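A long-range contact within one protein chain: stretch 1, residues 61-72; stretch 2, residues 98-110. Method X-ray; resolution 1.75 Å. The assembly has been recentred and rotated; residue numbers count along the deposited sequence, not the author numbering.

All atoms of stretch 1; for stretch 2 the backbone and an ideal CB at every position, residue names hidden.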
# COMPACT_ATOMS: atom_id res chain seq x y z
N ASN A 61 -6.31 -18.07 8.78
CA ASN A 61 -5.35 -18.34 9.81
C ASN A 61 -4.45 -17.10 10.12
O ASN A 61 -3.90 -16.51 9.18
CB ASN A 61 -4.47 -19.51 9.51
CG ASN A 61 -5.22 -20.85 9.55
OD1 ASN A 61 -6.45 -20.89 9.70
ND2 ASN A 61 -4.51 -21.93 9.21
N GLY A 62 -4.40 -16.70 11.38
CA GLY A 62 -3.64 -15.58 11.88
C GLY A 62 -4.34 -14.21 11.77
O GLY A 62 -3.75 -13.19 12.04
N ARG A 63 -5.57 -14.18 11.32
CA ARG A 63 -6.23 -12.93 11.11
C ARG A 63 -6.38 -12.17 12.44
O ARG A 63 -6.80 -12.75 13.37
CB ARG A 63 -7.61 -13.14 10.51
CG ARG A 63 -8.46 -11.89 10.40
CD ARG A 63 -9.74 -12.10 9.62
NE ARG A 63 -9.55 -12.05 8.19
CZ ARG A 63 -10.26 -12.74 7.31
NH1 ARG A 63 -11.15 -13.65 7.69
NH2 ARG A 63 -10.03 -12.57 6.06
N THR A 64 -6.04 -10.89 12.44
CA THR A 64 -6.19 -10.01 13.57
C THR A 64 -7.44 -9.14 13.35
O THR A 64 -8.02 -9.11 12.24
CB THR A 64 -5.01 -9.06 13.69
OG1 THR A 64 -5.12 -8.06 12.63
CG2 THR A 64 -3.64 -9.82 13.61
N THR A 65 -7.84 -8.40 14.39
CA THR A 65 -8.97 -7.57 14.24
C THR A 65 -8.68 -6.45 13.24
O THR A 65 -9.41 -6.26 12.27
CB THR A 65 -9.43 -7.01 15.63
OG1 THR A 65 -8.38 -6.22 16.20
CG2 THR A 65 -9.88 -8.10 16.66
N ALA A 66 -7.61 -5.71 13.44
CA ALA A 66 -7.38 -4.49 12.64
C ALA A 66 -5.90 -4.14 12.56
O ALA A 66 -5.51 -2.94 12.50
CB ALA A 66 -8.18 -3.28 13.18
N TYR A 67 -5.06 -5.16 12.61
CA TYR A 67 -3.60 -4.99 12.74
C TYR A 67 -2.84 -5.76 11.69
O TYR A 67 -3.13 -6.87 11.35
CB TYR A 67 -3.16 -5.36 14.15
CG TYR A 67 -3.89 -4.58 15.23
CD1 TYR A 67 -3.48 -3.27 15.60
CD2 TYR A 67 -5.02 -5.08 15.79
CE1 TYR A 67 -4.22 -2.54 16.49
CE2 TYR A 67 -5.79 -4.29 16.68
CZ TYR A 67 -5.35 -3.04 17.04
OH TYR A 67 -6.07 -2.36 17.99
N ASP A 68 -1.76 -5.18 11.19
CA ASP A 68 -0.98 -5.82 10.18
C ASP A 68 -0.12 -6.97 10.74
O ASP A 68 0.45 -6.89 11.85
CB ASP A 68 0.01 -4.80 9.64
CG ASP A 68 -0.67 -3.66 8.91
OD1 ASP A 68 -1.72 -3.91 8.24
OD2 ASP A 68 -0.16 -2.47 9.14
N ASP A 69 0.01 -7.99 9.95
CA ASP A 69 0.85 -9.15 10.21
C ASP A 69 1.31 -9.70 8.91
O ASP A 69 0.52 -10.18 8.11
CB ASP A 69 0.10 -10.18 11.08
CG ASP A 69 0.92 -11.42 11.37
OD1 ASP A 69 1.89 -11.61 10.67
OD2 ASP A 69 0.54 -12.28 12.24
N HIS A 70 2.62 -9.56 8.61
CA HIS A 70 3.21 -9.89 7.31
C HIS A 70 3.93 -11.23 7.32
O HIS A 70 4.75 -11.54 6.48
CB HIS A 70 4.18 -8.78 6.87
CG HIS A 70 3.60 -7.41 6.90
ND1 HIS A 70 2.55 -7.01 6.09
CD2 HIS A 70 3.89 -6.35 7.70
CE1 HIS A 70 2.27 -5.74 6.35
NE2 HIS A 70 3.10 -5.31 7.28
N LEU A 71 3.61 -12.07 8.29
CA LEU A 71 4.27 -13.34 8.45
C LEU A 71 3.75 -14.54 7.65
O LEU A 71 4.34 -15.67 7.69
CB LEU A 71 4.34 -13.70 9.96
CG LEU A 71 5.12 -12.73 10.83
CD1 LEU A 71 4.93 -13.06 12.33
CD2 LEU A 71 6.60 -12.70 10.44
N ALA A 72 2.74 -14.32 6.87
CA ALA A 72 2.18 -15.38 6.04
C ALA A 72 1.79 -14.88 4.65
O ALA A 72 1.91 -13.67 4.33
CB ALA A 72 0.98 -15.99 6.79
N UNK A 98 -15.81 -13.63 14.85
CA UNK A 98 -15.09 -14.27 15.95
C UNK A 98 -13.58 -14.05 15.80
O UNK A 98 -12.86 -14.82 15.12
CB UNK A 98 -15.41 -15.77 16.00
N UNK A 99 -13.10 -12.96 16.39
CA UNK A 99 -11.72 -12.54 16.27
C UNK A 99 -11.25 -12.02 17.59
O UNK A 99 -12.05 -11.61 18.43
CB UNK A 99 -11.55 -11.48 15.18
N UNK A 100 -9.93 -12.05 17.77
CA UNK A 100 -9.20 -11.52 18.91
C UNK A 100 -8.08 -12.39 19.42
O UNK A 100 -7.20 -11.88 20.13
CB UNK A 100 -10.18 -11.26 20.06
N UNK A 101 -8.11 -13.69 19.14
CA UNK A 101 -7.03 -14.58 19.59
C UNK A 101 -5.67 -14.14 19.09
O UNK A 101 -4.71 -14.09 19.85
CB UNK A 101 -7.30 -16.01 19.13
N UNK A 102 -5.59 -13.66 17.82
CA UNK A 102 -4.30 -13.26 17.30
C UNK A 102 -3.83 -11.92 17.82
O UNK A 102 -2.65 -11.64 17.87
CB UNK A 102 -4.35 -13.22 15.77
N UNK A 103 -4.80 -11.13 18.23
CA UNK A 103 -4.52 -9.85 18.88
C UNK A 103 -3.80 -10.06 20.24
O UNK A 103 -3.14 -9.14 20.76
CB UNK A 103 -5.82 -9.07 19.08
N UNK A 104 -3.89 -11.30 20.79
CA UNK A 104 -3.18 -11.58 22.05
C UNK A 104 -1.68 -11.80 21.93
O UNK A 104 -0.96 -11.84 22.93
CB UNK A 104 -3.79 -12.82 22.70
N UNK A 105 -1.18 -11.88 20.68
CA UNK A 105 0.22 -11.93 20.41
C UNK A 105 0.90 -10.64 20.69
O UNK A 105 0.50 -9.60 20.15
CB UNK A 105 0.47 -12.34 18.96
N UNK A 106 1.97 -10.65 21.49
CA UNK A 106 2.74 -9.41 21.71
C UNK A 106 3.19 -8.68 20.47
O UNK A 106 3.17 -7.44 20.46
CB UNK A 106 3.98 -9.73 22.54
N UNK A 107 3.57 -9.38 19.45
CA UNK A 107 3.99 -8.75 18.21
C UNK A 107 2.82 -7.97 17.62
O UNK A 107 3.12 -7.00 16.90
CB UNK A 107 4.51 -9.79 17.22
N UNK A 108 1.56 -8.34 17.91
CA UNK A 108 0.41 -7.61 17.34
C UNK A 108 0.04 -6.45 18.23
O UNK A 108 -0.02 -5.29 17.78
CB UNK A 108 -0.80 -8.53 17.16
N UNK A 109 -0.19 -6.75 19.50
CA UNK A 109 -0.14 -5.77 20.58
C UNK A 109 -0.38 -6.45 21.92
O UNK A 109 0.09 -5.91 22.95
CB UNK A 109 -1.17 -4.66 20.35
N UNK A 110 -1.13 -7.54 21.94
CA UNK A 110 -1.28 -8.39 23.11
C UNK A 110 -2.34 -7.97 24.10
O UNK A 110 -2.43 -8.54 25.20
CB UNK A 110 0.06 -8.47 23.84

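Position 98 lies out of reach of stretch 1, so this contact sets no rule for it; the deposited residue is Met98.

At position 99 CA-to-CB points toward stretch 1, and the ideal CB sits 4.1 Å from Thr65 CG2, with the aliphatic stem of Arg63 further along. A medium to large apolar side chain would suit. Leu99 takes the m, t rotamer; its CD2 lies 3.8 Å from Arg63 CG and its CB 4.1 Å from Thr65 CG2.

At position 100 the backbone decides. With phi 139° and psi -22°, a CB would jam against the carbonyl oxygen of the residue before, so glycine is called for. Gly100 also gives its N to water 3, which in turn donates to Arg63 O. Position 101 points sideways and its ideal CB meets nothing of stretch 1; many residues would do, and Ser101 is found.

Position 102 opens a 3-10 segment and faces the backbone of stretch 1. Its ideal CB is 3.5 Å from Arg63 O and 3.8 Å from Gly62 O, so a short side chain with a donor is favoured: asparagine, serine or threonine. Asn102 sends ND2 to Arg63 O, a hydrogen bond of 3.0 Å at 153°. The same ND2 donates to water 2, which also accepts from Gly62 N, so one amide group reads two backbone positions.

Position 103 points sideways, yet Thr65 offers two donors nearby, its N and its OG1, the latter 4.8 Å from the ideal CB. A short acceptor fits, and a carboxylate can answer both. Asp103 does so: Thr65 N donates to OD1 at 3.0 Å, and Thr65 OG1 donates to OD2 at a short 2.5 Å.

Position 104 is out of reach, and Met104 is free of this contact. Position 105 points toward stretch 1 from a distance, with the acid of Asp69 beyond. A long basic side chain could span the gap. Lys105, extended beyond chi1, forms a long salt bridge, NZ to Asp69 OD2 at 3.9 Å; waters 1 and 4 fill in, each accepting from NZ and donating to OD2. NZ also makes a weak bond to Asn102 OD1, 3.3 Å.

Position 106 is out of reach, and its phi of -51° is compatible with proline: Pro106. Position 107 points toward stretch 1 with no close atom, so a longer apolar chain could reach Leu71. Ile107 CD1 comes to 3.5 Å from Leu71 CD1.

Position 108 looks toward Thr64 CG2 and Tyr67 CB, at 4.7 and 5.0 Å from its ideal CB, and branched or long apolar residues suit. Ile108 places CG2 3.6 Å from Tyr67 CB, and CD1 3.7 Å from Asp69 CB.

At position 109 the ideal CB is 5.4 Å from Tyr67 CE1, inviting an aromatic. His109 turns its edge to the Tyr67 face, centroids 4.3 Å apart and planes at 61°.

Position 110 is out of reach; its phi of 86° favours glycine, and Gly110 is found.

Stretch 2 (98-110) MLGSNDMKPIIHG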
# COMPACT_ATOMS: atom_id res chain seq x y z
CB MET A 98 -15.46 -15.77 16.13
CG MET A 98 -14.91 -16.28 17.46
SD MET A 98 -15.48 -17.92 17.97
CE MET A 98 -14.45 -18.93 16.92
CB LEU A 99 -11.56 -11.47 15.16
CG LEU A 99 -11.76 -11.89 13.73
CD1 LEU A 99 -11.77 -10.63 12.79
CD2 LEU A 99 -10.66 -12.86 13.33
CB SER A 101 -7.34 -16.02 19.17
OG SER A 101 -8.52 -16.54 19.83
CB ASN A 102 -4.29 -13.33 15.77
CG ASN A 102 -4.40 -14.75 15.27
OD1 ASN A 102 -3.52 -15.55 15.57
ND2 ASN A 102 -5.45 -15.09 14.56
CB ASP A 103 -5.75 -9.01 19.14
CG ASP A 103 -6.38 -8.43 17.88
OD1 ASP A 103 -6.71 -9.28 16.98
OD2 ASP A 103 -6.73 -7.20 17.81
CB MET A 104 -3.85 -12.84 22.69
CG MET A 104 -5.34 -12.75 22.89
SD MET A 104 -5.81 -11.43 24.08
CE MET A 104 -6.18 -10.01 23.07
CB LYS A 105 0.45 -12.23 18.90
CG LYS A 105 -0.11 -13.57 18.44
CD LYS A 105 0.05 -13.64 16.92
CE LYS A 105 -0.42 -14.96 16.36
NZ LYS A 105 -0.35 -15.08 14.83
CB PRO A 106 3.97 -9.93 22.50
CG PRO A 106 3.40 -11.06 23.34
CD PRO A 106 2.36 -11.72 22.46
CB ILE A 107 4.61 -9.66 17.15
CG1 ILE A 107 3.66 -10.76 16.69
CG2 ILE A 107 5.95 -10.30 17.72
CD1 ILE A 107 4.05 -11.49 15.35
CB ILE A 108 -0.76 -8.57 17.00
CG1 ILE A 108 -0.31 -9.71 16.08
CG2 ILE A 108 -1.96 -7.75 16.52
CD1 ILE A 108 0.22 -9.26 14.70
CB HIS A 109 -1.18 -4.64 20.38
CG HIS A 109 -2.60 -5.11 20.22
ND1 HIS A 109 -3.26 -5.25 19.00
CD2 HIS A 109 -3.47 -5.52 21.15
CE1 HIS A 109 -4.47 -5.74 19.20
NE2 HIS A 109 -4.62 -5.90 20.50
O HOH W 1 -1.65 -12.84 13.69
O HOH W 2 -5.57 -17.77 13.86
O HOH W 3 -8.01 -13.18 15.92
O HOH W 4 1.90 -14.11 13.69
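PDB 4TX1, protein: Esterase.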